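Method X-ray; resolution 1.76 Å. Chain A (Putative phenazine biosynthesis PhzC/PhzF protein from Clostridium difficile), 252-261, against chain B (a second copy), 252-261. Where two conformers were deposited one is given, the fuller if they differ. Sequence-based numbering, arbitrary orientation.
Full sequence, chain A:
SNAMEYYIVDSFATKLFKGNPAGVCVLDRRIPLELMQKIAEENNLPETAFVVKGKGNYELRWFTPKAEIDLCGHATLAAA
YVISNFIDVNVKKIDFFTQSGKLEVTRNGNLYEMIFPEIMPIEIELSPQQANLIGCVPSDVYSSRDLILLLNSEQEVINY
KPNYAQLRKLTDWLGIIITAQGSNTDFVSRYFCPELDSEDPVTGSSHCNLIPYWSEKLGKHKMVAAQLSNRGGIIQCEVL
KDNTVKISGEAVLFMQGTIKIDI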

# COMPACT_ATOMS: atom_id res chain seq x y z
N VAL A 252 9.12 11.72 -11.53
CA VAL A 252 7.93 11.77 -12.39
C VAL A 252 6.68 11.95 -11.52
O VAL A 252 6.54 11.26 -10.50
CB VAL A 252 7.77 10.50 -13.29
CG1 VAL A 252 6.60 10.65 -14.26
CG2 VAL A 252 9.04 10.17 -14.06
N LEU A 253 5.74 12.80 -11.94
CA LEU A 253 4.46 13.00 -11.23
C LEU A 253 3.46 11.96 -11.68
O LEU A 253 3.19 11.85 -12.88
CB LEU A 253 3.91 14.42 -11.48
CG LEU A 253 2.56 14.75 -10.81
CD1 LEU A 253 2.69 14.77 -9.30
CD2 LEU A 253 2.00 16.06 -11.33
N PHE A 254 2.86 11.23 -10.73
CA PHE A 254 1.81 10.26 -11.05
C PHE A 254 0.42 10.89 -10.85
O PHE A 254 -0.46 10.71 -11.68
CB PHE A 254 1.94 8.98 -10.18
CG PHE A 254 0.71 8.09 -10.22
CD1 PHE A 254 0.30 7.47 -11.41
CD2 PHE A 254 -0.04 7.85 -9.06
CE1 PHE A 254 -0.82 6.63 -11.43
CE2 PHE A 254 -1.16 7.00 -9.09
CZ PHE A 254 -1.54 6.40 -10.28
N MET A 255 0.22 11.59 -9.73
CA MET A 255 -1.10 12.07 -9.36
C MET A 255 -0.95 13.36 -8.56
O MET A 255 -0.05 13.47 -7.73
CB MET A 255 -1.79 10.96 -8.51
CG MET A 255 -3.30 11.12 -8.30
SD MET A 255 -3.76 12.39 -7.07
CE MET A 255 -2.79 11.82 -5.63
N GLN A 256 -1.81 14.34 -8.84
CA GLN A 256 -1.87 15.62 -8.13
C GLN A 256 -3.30 15.81 -7.62
O GLN A 256 -4.24 15.69 -8.39
CB GLN A 256 -1.42 16.77 -9.03
CG GLN A 256 -1.70 18.17 -8.48
CD GLN A 256 -1.24 19.28 -9.40
OE1 GLN A 256 -1.02 19.11 -10.60
NE2 GLN A 256 -1.08 20.46 -8.83
N GLY A 257 -3.45 16.09 -6.33
CA GLY A 257 -4.76 16.28 -5.74
C GLY A 257 -4.77 17.03 -4.44
O GLY A 257 -3.82 17.75 -4.12
N THR A 258 -5.87 16.89 -3.70
CA THR A 258 -6.02 17.55 -2.40
C THR A 258 -6.58 16.58 -1.38
O THR A 258 -7.47 15.80 -1.70
CB THR A 258 -6.93 18.80 -2.50
OG1 THR A 258 -8.21 18.40 -2.96
CG2 THR A 258 -6.36 19.89 -3.40
N ILE A 259 -6.09 16.65 -0.15
CA ILE A 259 -6.62 15.87 0.96
C ILE A 259 -7.62 16.78 1.66
O ILE A 259 -7.27 17.90 2.04
CB ILE A 259 -5.53 15.29 1.88
CG1 ILE A 259 -4.72 14.18 1.12
CG2 ILE A 259 -6.11 14.78 3.20
CD1 ILE A 259 -3.41 13.79 1.75
N LYS A 260 -8.83 16.26 1.85
CA LYS A 260 -9.99 16.94 2.41
C LYS A 260 -10.03 16.78 3.93
O LYS A 260 -10.77 15.94 4.45
CB LYS A 260 -11.29 16.40 1.74
CG LYS A 260 -11.11 15.77 0.34
CD LYS A 260 -10.81 16.77 -0.80
CE LYS A 260 -12.03 17.46 -1.35
NZ LYS A 260 -11.75 18.11 -2.65
N ILE A 261 -9.21 17.58 4.65
CA ILE A 261 -9.13 17.59 6.12
C ILE A 261 -9.11 19.06 6.52
O ILE A 261 -8.42 19.85 5.87
CB ILE A 261 -7.93 16.81 6.73
CG1 ILE A 261 -7.98 15.30 6.38
CG2 ILE A 261 -7.89 17.01 8.26
CD1 ILE A 261 -6.77 14.46 6.80
N VAL B 252 -16.79 7.95 2.91
CA VAL B 252 -16.11 9.23 3.20
C VAL B 252 -15.02 9.47 2.14
O VAL B 252 -14.26 8.56 1.83
CB VAL B 252 -15.48 9.28 4.63
CG1 VAL B 252 -14.90 10.67 4.92
CG2 VAL B 252 -16.47 8.88 5.71
N LEU B 253 -14.90 10.71 1.65
CA LEU B 253 -13.85 11.08 0.68
C LEU B 253 -12.58 11.45 1.43
O LEU B 253 -12.61 12.34 2.29
CB LEU B 253 -14.30 12.26 -0.21
CG LEU B 253 -13.28 12.77 -1.24
CD1 LEU B 253 -13.01 11.72 -2.30
CD2 LEU B 253 -13.74 14.07 -1.86
N PHE B 254 -11.45 10.82 1.08
CA PHE B 254 -10.16 11.17 1.66
C PHE B 254 -9.39 12.14 0.76
O PHE B 254 -8.82 13.11 1.24
CB PHE B 254 -9.29 9.90 1.92
CG PHE B 254 -7.83 10.20 2.21
CD1 PHE B 254 -7.47 10.91 3.36
CD2 PHE B 254 -6.83 9.76 1.35
CE1 PHE B 254 -6.12 11.17 3.64
CE2 PHE B 254 -5.47 10.02 1.64
CZ PHE B 254 -5.13 10.72 2.78
N MET B 255 -9.36 11.87 -0.55
CA MET B 255 -8.53 12.63 -1.46
C MET B 255 -9.19 12.66 -2.83
O MET B 255 -9.74 11.65 -3.27
CB MET B 255 -7.13 11.94 -1.52
CG MET B 255 -6.00 12.76 -2.16
SD MET B 255 -6.07 12.84 -3.98
CE MET B 255 -6.13 11.07 -4.39
N GLN B 256 -9.16 13.82 -3.49
CA GLN B 256 -9.67 14.01 -4.85
C GLN B 256 -8.55 14.61 -5.70
O GLN B 256 -7.95 15.60 -5.31
CB GLN B 256 -10.92 14.90 -4.84
CG GLN B 256 -11.37 15.39 -6.22
CD GLN B 256 -12.61 16.27 -6.17
OE1 GLN B 256 -12.98 16.84 -5.14
NE2 GLN B 256 -13.28 16.38 -7.30
N GLY B 257 -8.27 13.99 -6.84
CA GLY B 257 -7.21 14.46 -7.72
C GLY B 257 -7.31 13.98 -9.14
O GLY B 257 -8.38 13.57 -9.60
N THR B 258 -6.19 14.07 -9.86
CA THR B 258 -6.13 13.64 -11.26
C THR B 258 -4.87 12.82 -11.49
O THR B 258 -3.81 13.16 -10.98
CB THR B 258 -6.17 14.83 -12.23
OG1 THR B 258 -5.07 15.69 -11.97
CG2 THR B 258 -7.47 15.62 -12.15
N ILE B 259 -4.98 11.77 -12.29
CA ILE B 259 -3.83 10.97 -12.71
C ILE B 259 -3.41 11.54 -14.05
O ILE B 259 -4.24 11.64 -14.97
CB ILE B 259 -4.11 9.45 -12.71
CG1 ILE B 259 -4.29 8.94 -11.24
CG2 ILE B 259 -3.03 8.68 -13.48
CD1 ILE B 259 -4.91 7.58 -11.11
N LYS B 260 -2.12 11.86 -14.16
CA LYS B 260 -1.48 12.50 -15.30
C LYS B 260 -0.96 11.45 -16.30
O LYS B 260 0.22 11.13 -16.31
CB LYS B 260 -0.33 13.43 -14.81
CG LYS B 260 -0.46 13.93 -13.34
CD LYS B 260 -1.56 14.98 -13.10
CE LYS B 260 -1.16 16.39 -13.47
NZ LYS B 260 -2.08 17.39 -12.89
N ILE B 261 -1.88 10.90 -17.12
CA ILE B 261 -1.58 9.91 -18.16
C ILE B 261 -2.34 10.35 -19.39
O ILE B 261 -3.50 10.75 -19.27
CB ILE B 261 -1.90 8.42 -17.78
CG1 ILE B 261 -1.08 7.95 -16.56
CG2 ILE B 261 -1.66 7.50 -18.99
CD1 ILE B 261 -1.42 6.56 -16.00
O HOH W 1 -5.72 17.51 -9.91
O HOH W 2 -8.24 18.33 -5.78

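How do the two copies meet at the start of the stretch? Strand 252-259 of chain A lies beside the same strand of chain B, running antiparallel at 154° about an exact two-fold axis, so most contacts met along chain A recur later with the chains exchanged, while those between a residue and its own copy occur once. A:Val252 is out of reach of the other strand. A:Leu253 makes the first touch: its CA-to-CB bond points toward chain B, and its CD2 packs 3.8 Å from CG of B:Lys260, an aliphatic part of the lysine chain. A:Phe254 then binds through its backbone, its O accepting a hydrogen bond from N of B:Lys260 at 3.2 Å and a nearly straight 167°. The same oxygen lies 3.5 Å from CA of B:Ile259, a CA-H...O contact. Although its CA-to-CB bond points away, the end of the side chain comes nearer, and CE1 of A:Phe254 reaches 3.6 Å from CG2 of B:Ile259.

What does A:Met255 contribute on its side of the sheet? It pairs with B:Ile259 in a non-hydrogen-bonded position, CA atoms 4.5 Å apart, which sets the two side chains on one face of the sheet with CG of A:Met255 3.8 Å from CG1 of B:Ile259. With chi2 and chi3 both m, its methyl group meets its own symmetry mate, CE of A:Met255 lying 3.6 Å from CE of B:Met255. Its backbone joins in as well, CA of A:Met255 making a CA-H...O contact with O of B:Thr258 at 3.3 Å.

Why do the strands come so close at the centre? A:Gln256 and B:Thr258 form a hydrogen-bonded pair: N of A:Gln256 donates to O of B:Thr258 at 3.2 Å, and O of A:Gln256 accepts from N of B:Thr258 at 2.9 Å. A water also donates to O of A:Gln256 and hydrogen-bonds to OG1 of B:Thr258, 2.8 Å from each oxygen. The extended A:Gln256 side chain, on the other face from A:Met255, accepts a hydrogen bond at OE1 from NZ of B:Lys260 at 3.1 Å. Next, A:Gly257 faces B:Gly257 with their CA atoms 3.6 Å apart. A CB here would clash, lying 2.6 Å from O of B:Gln256 and 2.7 Å from SD of B:Met255; the missing side chain leaves room for this approach.

How does the second half close the contact? The two-fold now returns the same interactions with the chains exchanged. N of A:Thr258 donates to O of B:Gln256 at 2.9 Å, and the second water bridges OG1 of A:Thr258 and O of B:Gln256. A:Ile259 packs against B:Met255 and B:Phe254. Past the strand, A:Lys260 still donates two hydrogen bonds: its N to O of B:Phe254 at 3.2 Å, and its NZ to OE1 of B:Gln256 at 3.1 Å. In all, the two stretches bury 826 Å² between them.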